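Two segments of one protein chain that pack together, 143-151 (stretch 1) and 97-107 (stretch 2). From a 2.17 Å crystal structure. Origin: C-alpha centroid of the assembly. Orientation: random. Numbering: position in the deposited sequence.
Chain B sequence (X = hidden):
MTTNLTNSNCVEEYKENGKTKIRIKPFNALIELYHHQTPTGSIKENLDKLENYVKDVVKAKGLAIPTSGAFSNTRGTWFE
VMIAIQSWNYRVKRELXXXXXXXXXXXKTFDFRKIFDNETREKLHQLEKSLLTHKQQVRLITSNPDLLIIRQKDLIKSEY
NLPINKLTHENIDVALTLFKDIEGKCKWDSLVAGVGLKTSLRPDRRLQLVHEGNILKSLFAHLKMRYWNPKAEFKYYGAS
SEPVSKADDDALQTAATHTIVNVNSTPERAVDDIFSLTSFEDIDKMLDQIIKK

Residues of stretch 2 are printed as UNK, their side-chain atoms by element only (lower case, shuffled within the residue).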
# COMPACT_ATOMS: atom_id res chain seq x y z
N SER B 143 -2.06 -22.89 6.96
CA SER B 143 -1.81 -24.07 7.77
C SER B 143 -2.07 -23.72 9.23
O SER B 143 -2.40 -22.58 9.55
CB SER B 143 -0.36 -24.55 7.60
OG SER B 143 0.55 -23.52 7.94
N ASN B 144 -1.90 -24.70 10.11
CA ASN B 144 -2.13 -24.51 11.54
C ASN B 144 -0.89 -24.41 12.38
O ASN B 144 -0.02 -25.28 12.33
CB ASN B 144 -2.92 -25.68 12.12
CG ASN B 144 -4.38 -25.59 11.85
OD1 ASN B 144 -4.83 -24.80 11.03
ND2 ASN B 144 -5.16 -26.40 12.55
N PRO B 145 -0.77 -23.33 13.17
CA PRO B 145 0.41 -23.22 14.03
C PRO B 145 0.12 -24.30 15.08
O PRO B 145 -1.06 -24.61 15.33
CB PRO B 145 0.30 -21.81 14.59
CG PRO B 145 -1.15 -21.58 14.62
CD PRO B 145 -1.62 -22.14 13.29
N ASP B 146 1.14 -24.89 15.67
CA ASP B 146 0.92 -25.94 16.65
C ASP B 146 0.37 -25.40 17.96
O ASP B 146 -0.29 -26.11 18.72
CB ASP B 146 2.22 -26.70 16.91
CG ASP B 146 2.77 -27.36 15.66
OD1 ASP B 146 2.02 -28.12 15.00
OD2 ASP B 146 3.94 -27.11 15.32
N LEU B 147 0.61 -24.12 18.20
CA LEU B 147 0.16 -23.51 19.44
C LEU B 147 -0.37 -22.10 19.17
O LEU B 147 0.25 -21.32 18.45
CB LEU B 147 1.34 -23.45 20.39
CG LEU B 147 1.24 -23.03 21.84
CD1 LEU B 147 0.29 -23.99 22.48
CD2 LEU B 147 2.62 -23.05 22.50
N LEU B 148 -1.54 -21.80 19.73
CA LEU B 148 -2.16 -20.48 19.59
C LEU B 148 -2.33 -19.76 20.93
O LEU B 148 -2.79 -20.36 21.91
CB LEU B 148 -3.56 -20.59 19.00
CG LEU B 148 -3.82 -20.91 17.56
CD1 LEU B 148 -5.32 -20.73 17.29
CD2 LEU B 148 -2.98 -19.98 16.74
N ILE B 149 -1.94 -18.50 20.99
CA ILE B 149 -2.12 -17.71 22.19
C ILE B 149 -3.22 -16.72 21.84
O ILE B 149 -3.07 -15.93 20.91
CB ILE B 149 -0.82 -16.99 22.61
CG1 ILE B 149 0.23 -18.01 23.09
CG2 ILE B 149 -1.13 -16.02 23.75
CD1 ILE B 149 0.67 -19.02 22.05
N ILE B 150 -4.35 -16.87 22.51
CA ILE B 150 -5.52 -16.05 22.27
C ILE B 150 -5.85 -15.20 23.49
O ILE B 150 -5.64 -15.63 24.62
CB ILE B 150 -6.75 -16.95 21.98
CG1 ILE B 150 -6.53 -17.70 20.67
CG2 ILE B 150 -8.02 -16.14 21.93
CD1 ILE B 150 -7.47 -18.84 20.48
N ARG B 151 -6.31 -13.98 23.27
CA ARG B 151 -6.66 -13.12 24.38
C ARG B 151 -8.06 -12.54 24.16
O ARG B 151 -8.26 -11.66 23.33
CB ARG B 151 -5.66 -11.98 24.53
CG ARG B 151 -5.90 -11.16 25.79
CD ARG B 151 -5.06 -9.92 25.81
NE ARG B 151 -5.27 -9.20 27.06
CZ ARG B 151 -4.54 -8.15 27.42
NH1 ARG B 151 -3.56 -7.71 26.63
NH2 ARG B 151 -4.78 -7.56 28.59
N UNK B 97 -6.28 -14.80 33.39
CA UNK B 97 -7.70 -15.02 33.17
C UNK B 97 -8.27 -14.59 31.83
O UNK B 97 -9.41 -14.92 31.52
c UNK B 97 -8.36 -12.84 34.32
c UNK B 97 -8.51 -14.35 34.30
o UNK B 97 -7.83 -12.24 33.38
n UNK B 97 -8.82 -12.21 35.40
N UNK B 98 -7.51 -13.86 31.02
CA UNK B 98 -8.03 -13.43 29.72
C UNK B 98 -7.38 -14.16 28.57
O UNK B 98 -7.74 -13.94 27.42
c UNK B 98 -7.81 -11.94 29.53
o UNK B 98 -7.61 -10.21 31.11
o UNK B 98 -9.47 -11.39 31.13
c UNK B 98 -8.33 -11.13 30.67
N UNK B 99 -6.44 -15.05 28.88
CA UNK B 99 -5.71 -15.80 27.86
C UNK B 99 -6.05 -17.28 27.75
O UNK B 99 -6.43 -17.93 28.71
c UNK B 99 -2.55 -11.79 27.34
c UNK B 99 -3.70 -13.30 28.80
c UNK B 99 -4.20 -15.67 28.13
c UNK B 99 -3.62 -14.31 27.85
c UNK B 99 -3.16 -12.04 28.56
c UNK B 99 -3.01 -14.03 26.63
c UNK B 99 -2.47 -12.78 26.37
o UNK B 99 -2.01 -10.56 27.10
N UNK B 100 -5.89 -17.79 26.53
CA UNK B 100 -6.10 -19.19 26.23
C UNK B 100 -4.90 -19.56 25.38
O UNK B 100 -4.59 -18.90 24.39
c UNK B 100 -9.86 -19.83 25.16
c UNK B 100 -8.73 -20.27 27.35
c UNK B 100 -7.39 -19.43 25.42
c UNK B 100 -8.75 -19.37 26.12
N UNK B 101 -4.20 -20.61 25.80
CA UNK B 101 -3.04 -21.11 25.08
C UNK B 101 -3.51 -22.50 24.63
O UNK B 101 -3.52 -23.45 25.40
c UNK B 101 -1.83 -21.19 26.01
c UNK B 101 -1.58 -19.81 26.61
c UNK B 101 -0.67 -19.81 27.78
c UNK B 101 -0.62 -21.68 25.26
N UNK B 102 -3.92 -22.58 23.36
CA UNK B 102 -4.48 -23.81 22.81
C UNK B 102 -3.59 -24.66 21.91
O UNK B 102 -2.94 -24.15 20.99
c UNK B 102 -5.74 -23.49 22.00
c UNK B 102 -6.71 -22.70 22.88
c UNK B 102 -6.36 -24.77 21.48
c UNK B 102 -7.88 -22.13 22.12
N UNK B 103 -3.60 -25.96 22.16
CA UNK B 103 -2.82 -26.89 21.37
C UNK B 103 -3.64 -27.24 20.13
O UNK B 103 -4.70 -27.84 20.24
c UNK B 103 -1.18 -28.76 21.87
n UNK B 103 0.23 -29.66 18.51
c UNK B 103 -1.12 -29.18 20.45
c UNK B 103 0.30 -29.35 19.96
c UNK B 103 -2.53 -28.16 22.18
N UNK B 104 -3.15 -26.86 18.96
CA UNK B 104 -3.87 -27.11 17.72
C UNK B 104 -3.43 -28.35 16.96
O UNK B 104 -2.25 -28.67 16.92
c UNK B 104 -4.33 -24.62 17.35
c UNK B 104 -6.68 -25.07 16.03
s UNK B 104 -6.09 -24.75 17.65
c UNK B 104 -3.75 -25.91 16.79
N UNK B 105 -4.39 -29.06 16.35
CA UNK B 105 -4.14 -30.27 15.56
C UNK B 105 -3.71 -29.79 14.18
O UNK B 105 -3.49 -28.59 13.99
c UNK B 105 -5.51 -30.94 15.53
c UNK B 105 -5.84 -28.77 16.40
c UNK B 105 -6.41 -29.75 15.40
N UNK B 106 -3.58 -30.69 13.21
CA UNK B 106 -3.18 -30.26 11.87
C UNK B 106 -4.37 -29.61 11.16
O UNK B 106 -5.52 -29.88 11.48
o UNK B 106 -4.70 -32.62 10.80
c UNK B 106 -3.74 -32.09 10.25
n UNK B 106 -3.60 -32.05 8.92
c UNK B 106 -2.66 -31.44 11.06
N UNK B 107 -4.08 -28.76 10.18
CA UNK B 107 -5.11 -28.03 9.44
C UNK B 107 -6.24 -28.89 8.86
O UNK B 107 -7.38 -28.44 8.76
c UNK B 107 -5.49 -26.18 7.78
c UNK B 107 -4.48 -27.19 8.31
c UNK B 107 -3.94 -28.10 7.22
O HOH W 1 -0.38 -28.80 14.11
O HOH W 2 -1.27 -27.77 9.53

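Position 97 has two side-chain carbons, the second carrying one oxygen and one nitrogen. It touches nothing on stretch 1. It is Asn97.

Position 98 has two carbons, the second carrying two oxygens, so it is a carboxylate. Its backbone O lies 3.3 Å from Arg151 CA, a CA-H...O contact. It is Asp98.

Position 99 has one carbon, then a six-carbon ring bearing an oxygen. Arg151 CG sits over the ring face, 3.8 Å from the ring centroid. This is Tyr99. Its OH is 3.3 Å from Arg151 NH1, but the angle is too poor for a hydrogen bond. Ile149 CG2 meets the ring edge, 4.0 Å from Tyr99 CD1.

Position 100 has four carbons, forked at the second. Its N donates to Ile150 O (2.9 Å), and Ile150 N donates to its O (2.8 Å). It is Leu100.

Position 101 has four carbons, forked at the first, with one arm two carbons long. The short arm packs against Leu147 CD1. This beta-branched pattern is Ile101. Its CG2 is the atom 3.7 Å from Leu147 CD1.

Position 102 repeats that pattern. Its N donates to Leu148 O (2.9 Å), and Leu148 N donates to its O (3.0 Å). It is Ile102. Ile102 CD1 lies 3.7 Å from Ile150 CD1, on the other face of the sheet from Ile101.

Position 103 has four carbons in a row ending in nitrogen. The end of the chain comes near Asp146. It is Lys103. Its NZ donates to the O of position 104 and stays 4.2 Å from Asp146 OD1, beyond a salt bridge.

Position 104 is unbranched: two carbons, a sulfur, one carbon. Its N donates to Asp146 O (3.0 Å). It is Met104. Its CG packs 3.8 Å from Leu148 CG.

Position 105 has three carbons closing a ring onto the backbone N. Its O accepts from Asn144 ND2 (3.1 Å). It is Pro105.

Position 106 has two carbons, the second bearing one oxygen and one nitrogen. Its CA-to-CB bond points away from stretch 1. It is Asn106.

Position 107 has one carbon carrying two more. One of these two lies near Asn144 OD1. It is Val107. Its CG2 is 3.6 Å from Asn144 OD1, and one water accepts from both Val107 N (3.0 Å) and Asn144 N (3.2 Å).

The contact is an antiparallel strand pair, 147-151 with 99-103. Paired backbone hydrogen bonds at Leu148-Ile102 and Ile150-Leu100 fix the register. Side chains alternate between faces: Leu147, Ile149 and Arg151 lie with Lys103, Ile101 and Tyr99, while Leu148 and Ile150 lie with Ile102 and Leu100. Beyond the strands, Asp146 and Asn144 extend the bonding to Met104 and Pro105.

Stretch 2, residues 97-107: NDYLIIKMPNV
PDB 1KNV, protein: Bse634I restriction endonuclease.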